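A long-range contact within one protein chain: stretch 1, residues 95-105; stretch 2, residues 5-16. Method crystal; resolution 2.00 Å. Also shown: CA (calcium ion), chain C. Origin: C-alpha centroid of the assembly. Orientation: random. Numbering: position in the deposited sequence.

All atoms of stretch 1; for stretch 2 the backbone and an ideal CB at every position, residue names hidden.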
# COMPACT_ATOMS: atom_id res chain seq x y z
N GLN A 95 -62.81 -13.69 17.08
CA GLN A 95 -61.38 -13.50 16.93
C GLN A 95 -60.71 -14.47 15.96
O GLN A 95 -61.29 -15.50 15.58
CB GLN A 95 -60.71 -13.59 18.29
CG GLN A 95 -61.28 -12.64 19.28
CD GLN A 95 -60.43 -12.54 20.50
OE1 GLN A 95 -59.72 -13.48 20.87
NE2 GLN A 95 -60.48 -11.39 21.15
N GLY A 96 -59.47 -14.13 15.58
CA GLY A 96 -58.66 -14.98 14.72
C GLY A 96 -57.19 -14.74 15.05
O GLY A 96 -56.82 -13.65 15.47
N THR A 97 -56.36 -15.77 14.90
CA THR A 97 -54.93 -15.67 15.12
C THR A 97 -54.16 -16.13 13.88
O THR A 97 -54.65 -16.96 13.12
CB THR A 97 -54.48 -16.52 16.32
OG1 THR A 97 -54.89 -17.88 16.11
CG2 THR A 97 -55.13 -16.02 17.60
N ALA A 98 -52.97 -15.57 13.68
CA ALA A 98 -52.04 -16.13 12.69
C ALA A 98 -50.59 -15.92 13.11
O ALA A 98 -50.33 -15.14 14.03
CB ALA A 98 -52.29 -15.52 11.32
N ASP A 99 -49.67 -16.63 12.45
CA ASP A 99 -48.23 -16.55 12.68
C ASP A 99 -47.51 -16.14 11.41
O ASP A 99 -48.04 -16.29 10.32
CB ASP A 99 -47.63 -17.89 13.11
CG ASP A 99 -48.05 -18.33 14.49
OD1 ASP A 99 -48.10 -17.49 15.41
OD2 ASP A 99 -48.32 -19.54 14.65
N SER A 100 -46.27 -15.68 11.55
CA SER A 100 -45.47 -15.42 10.37
C SER A 100 -44.01 -15.28 10.78
O SER A 100 -43.69 -15.10 11.96
CB SER A 100 -45.94 -14.16 9.65
OG SER A 100 -45.31 -14.03 8.39
N THR A 101 -43.13 -15.35 9.80
CA THR A 101 -41.72 -15.09 10.04
C THR A 101 -41.20 -14.24 8.90
O THR A 101 -41.81 -14.18 7.83
CB THR A 101 -40.87 -16.37 10.16
OG1 THR A 101 -40.93 -17.08 8.91
CG2 THR A 101 -41.37 -17.28 11.30
N GLU A 102 -40.06 -13.58 9.16
CA GLU A 102 -39.35 -12.78 8.19
C GLU A 102 -37.85 -12.91 8.44
O GLU A 102 -37.35 -12.53 9.50
CB GLU A 102 -39.78 -11.31 8.27
CG GLU A 102 -39.24 -10.43 7.15
CD GLU A 102 -39.73 -10.87 5.79
OE1 GLU A 102 -40.78 -11.54 5.73
OE2 GLU A 102 -39.05 -10.56 4.78
N SER A 103 -37.15 -13.48 7.48
CA SER A 103 -35.70 -13.54 7.53
C SER A 103 -35.08 -12.28 6.95
O SER A 103 -35.70 -11.55 6.17
CB SER A 103 -35.19 -14.77 6.79
OG SER A 103 -35.35 -14.64 5.40
N PHE A 104 -33.86 -12.00 7.38
CA PHE A 104 -33.16 -10.81 6.91
C PHE A 104 -31.67 -11.09 6.97
O PHE A 104 -31.25 -12.12 7.50
CB PHE A 104 -33.56 -9.58 7.72
CG PHE A 104 -33.29 -9.71 9.18
CD1 PHE A 104 -34.19 -10.37 10.01
CD2 PHE A 104 -32.14 -9.18 9.74
CE1 PHE A 104 -33.94 -10.50 11.36
CE2 PHE A 104 -31.89 -9.30 11.08
CZ PHE A 104 -32.79 -9.97 11.90
N ILE A 105 -30.90 -10.19 6.38
CA ILE A 105 -29.43 -10.27 6.38
C ILE A 105 -28.81 -9.19 7.26
O ILE A 105 -29.21 -8.02 7.19
CB ILE A 105 -28.91 -10.15 4.96
CG1 ILE A 105 -29.49 -11.28 4.10
CG2 ILE A 105 -27.35 -10.08 4.93
CD1 ILE A 105 -29.25 -11.12 2.63
N UNK A 5 -64.10 -19.07 14.08
CA UNK A 5 -62.81 -18.38 14.25
C UNK A 5 -62.57 -17.51 13.03
O UNK A 5 -62.94 -17.92 11.94
CB UNK A 5 -61.66 -19.37 14.44
N UNK A 6 -61.93 -16.36 13.16
CA UNK A 6 -61.60 -15.61 11.96
C UNK A 6 -60.36 -16.19 11.28
O UNK A 6 -59.40 -16.56 11.95
CB UNK A 6 -61.38 -14.13 12.30
N UNK A 7 -60.41 -16.31 9.95
CA UNK A 7 -59.27 -16.81 9.18
C UNK A 7 -58.48 -15.61 8.61
O UNK A 7 -58.97 -14.89 7.73
CB UNK A 7 -59.74 -17.74 8.06
N UNK A 8 -57.28 -15.38 9.14
CA UNK A 8 -56.40 -14.30 8.67
C UNK A 8 -54.99 -14.74 8.29
O UNK A 8 -54.53 -15.82 8.65
CB UNK A 8 -56.30 -13.23 9.75
N UNK A 9 -54.31 -13.86 7.57
CA UNK A 9 -52.94 -14.08 7.11
C UNK A 9 -52.08 -12.89 7.54
O UNK A 9 -52.48 -11.74 7.38
CB UNK A 9 -52.89 -14.27 5.59
N UNK A 10 -50.88 -13.16 8.04
CA UNK A 10 -50.00 -12.12 8.55
C UNK A 10 -48.73 -12.05 7.71
O UNK A 10 -48.04 -13.04 7.54
CB UNK A 10 -49.66 -12.37 10.02
N UNK A 11 -48.44 -10.87 7.16
CA UNK A 11 -47.22 -10.67 6.39
C UNK A 11 -46.37 -9.59 7.00
O UNK A 11 -46.89 -8.60 7.51
CB UNK A 11 -47.55 -10.32 4.94
N UNK A 12 -45.06 -9.80 6.91
CA UNK A 12 -44.06 -8.83 7.33
C UNK A 12 -43.36 -8.34 6.07
O UNK A 12 -42.94 -9.14 5.24
CB UNK A 12 -43.07 -9.43 8.33
N UNK A 13 -43.29 -7.02 5.90
CA UNK A 13 -42.56 -6.44 4.77
C UNK A 13 -41.06 -6.68 4.94
O UNK A 13 -40.59 -6.84 6.06
CB UNK A 13 -42.85 -4.94 4.65
N UNK A 14 -40.31 -6.68 3.82
CA UNK A 14 -38.85 -6.81 3.88
C UNK A 14 -38.24 -5.82 4.87
O UNK A 14 -38.62 -4.65 4.87
CB UNK A 14 -38.24 -6.60 2.49
N UNK A 15 -37.33 -6.30 5.71
CA UNK A 15 -36.74 -5.48 6.75
C UNK A 15 -35.92 -4.30 6.20
O UNK A 15 -34.96 -4.51 5.44
CB UNK A 15 -35.85 -6.35 7.64
N UNK A 16 -36.32 -3.09 6.59
CA UNK A 16 -35.84 -1.82 6.02
C UNK A 16 -35.93 -1.75 4.50
O UNK A 16 -35.12 -1.07 3.86
CB UNK A 16 -34.39 -1.59 6.44
CA CA C . -31.22 -1.61 5.01

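Two segments run side by side, their strand axes 28° from parallel and 5.9 Å apart at the closest. That spacing is too wide for a regular ladder of backbone hydrogen bonds, so side chains and waters must fill the gap.

Position 5 starts at phi -62°, with CA-to-CB sideways and the ideal CB 4.1 Å from Q95 O. Several groups, proline included, would suit. It is P5, whose CA makes a CA-H...O contact of 3.5 Å with Q95 O.

At position 6 the chains come nearest, opposite G96. Its N donates to Q95 O at 2.6 Å, almost straight at 178°, so proline is excluded. The CB points toward stretch 1, 3.6 Å from Q95 O and 3.7 Å from G96 CA, and an apolar chain that turns along the backbone would suit. L6 is deposited. Across from it, glycine matters: an ideal CB on G96 would sit 2.3 Å from L6 O, a clash, whereas the bare G96 CA makes a CA-H...O contact of 3.3 Å with L6 O.

Position 7 points away and is permissive; it is L7, which makes no contact.

Position 8 turns back toward stretch 1, but its ideal CB is still 4.9 Å from A98 CB. The small alanine leaves room, inviting a medium or long aliphatic chain. I8 fills it: CG1 packs 4.0 Å from A98 CB, and CD1 reaches 3.7 Å from G96 O. Water 1 accepts from I8 N (3.2 Å) and donates to T97 O (2.6 Å), replacing a direct backbone bond.

Position 9 points away, where polar residues would be at ease; it is N9.

Position 10 faces A98 and S100, its ideal CB 4.3 Å from A98 CB and 4.1 Å from S100 CB. Valine, isoleucine, leucine or methionine could use this surface. It is L10, its CB 4.3 Å from A98 CB and its CG 3.9 Å from S100 CB. Water 2 links L10 N (2.9 Å) to D99 O (2.7 Å).

Position 11 points away and suits polar or charged residues; it is D11.

Position 12 looks onto the aliphatic start of E102, with the ideal CB 3.8 Å from E102 CB. A branched or long apolar chain would cover it. I12 does so, its CD1 reaching 3.7 Å from E102 CB and 3.6 Å from T101 C. Water 3 accepts from I12 N at 3.0 Å.

Positions 13 and 14 point away. The first is open to polar groups and holds D13; the second, at phi -50°, admits the proline found there, P14.

Position 15 points toward F104, its ideal CB 4.0 Å from F104 CB; a compact apolar group fits. V15 supplies CG2, 4.0 Å from F104 CB. Water 4 joins V15 N (3.0 Å) to E102 OE2 (2.8 Å) and S103 O (2.7 Å).

Position 16 is out of reach of stretch 1, but the calcium ion nearby favours an oxygen ligand: T16 binds it through OG1 at 2.6 Å.

Stretch 2, residues 5-16: PLLINLDIDPVT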
# COMPACT_ATOMS: atom_id res chain seq x y z
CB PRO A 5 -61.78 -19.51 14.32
CG PRO A 5 -62.50 -20.77 14.00
CD PRO A 5 -63.98 -20.53 14.06
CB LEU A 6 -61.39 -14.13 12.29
CG LEU A 6 -62.60 -13.45 12.90
CD1 LEU A 6 -62.24 -12.12 13.53
CD2 LEU A 6 -63.70 -13.30 11.85
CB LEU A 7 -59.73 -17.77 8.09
CG LEU A 7 -60.55 -18.92 8.72
CD1 LEU A 7 -61.02 -19.95 7.70
CD2 LEU A 7 -59.81 -19.61 9.89
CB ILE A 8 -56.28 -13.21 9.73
CG1 ILE A 8 -55.90 -13.85 11.07
CG2 ILE A 8 -57.59 -12.45 9.88
CD1 ILE A 8 -55.50 -12.88 12.12
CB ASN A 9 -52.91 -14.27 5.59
CG ASN A 9 -51.58 -14.83 5.11
OD1 ASN A 9 -51.36 -16.04 5.13
ND2 ASN A 9 -50.69 -13.95 4.65
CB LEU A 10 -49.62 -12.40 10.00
CG LEU A 10 -48.60 -11.48 10.70
CD1 LEU A 10 -49.11 -10.05 10.77
CD2 LEU A 10 -48.23 -11.99 12.09
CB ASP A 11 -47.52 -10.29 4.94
CG ASP A 11 -47.88 -11.47 4.07
OD1 ASP A 11 -46.96 -12.25 3.73
OD2 ASP A 11 -49.07 -11.62 3.72
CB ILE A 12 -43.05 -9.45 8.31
CG1 ILE A 12 -43.78 -10.16 9.47
CG2 ILE A 12 -42.07 -8.40 8.83
CD1 ILE A 12 -42.99 -11.30 10.10
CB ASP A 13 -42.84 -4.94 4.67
CG ASP A 13 -44.30 -4.64 4.44
OD1 ASP A 13 -44.95 -5.34 3.65
OD2 ASP A 13 -44.82 -3.70 5.08
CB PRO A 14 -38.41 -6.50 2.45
CG PRO A 14 -39.56 -6.98 1.63
CD PRO A 14 -40.80 -6.65 2.43
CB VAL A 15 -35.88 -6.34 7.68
CG1 VAL A 15 -35.14 -5.46 8.67
CG2 VAL A 15 -36.77 -7.36 8.41
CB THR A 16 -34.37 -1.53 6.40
OG1 THR A 16 -33.51 -2.52 5.81
CG2 THR A 16 -34.19 -1.55 7.90
O HOH W 1 -55.99 -17.58 11.01
O HOH W 2 -50.03 -15.91 8.56
O HOH W 3 -43.51 -12.32 6.23
O HOH W 4 -36.59 -9.19 5.13
O HOH W 5 -32.62 -0.05 3.67
O HOH W 6 -28.66 -1.52 3.92
O HOH W 7 -29.66 0.42 3.72
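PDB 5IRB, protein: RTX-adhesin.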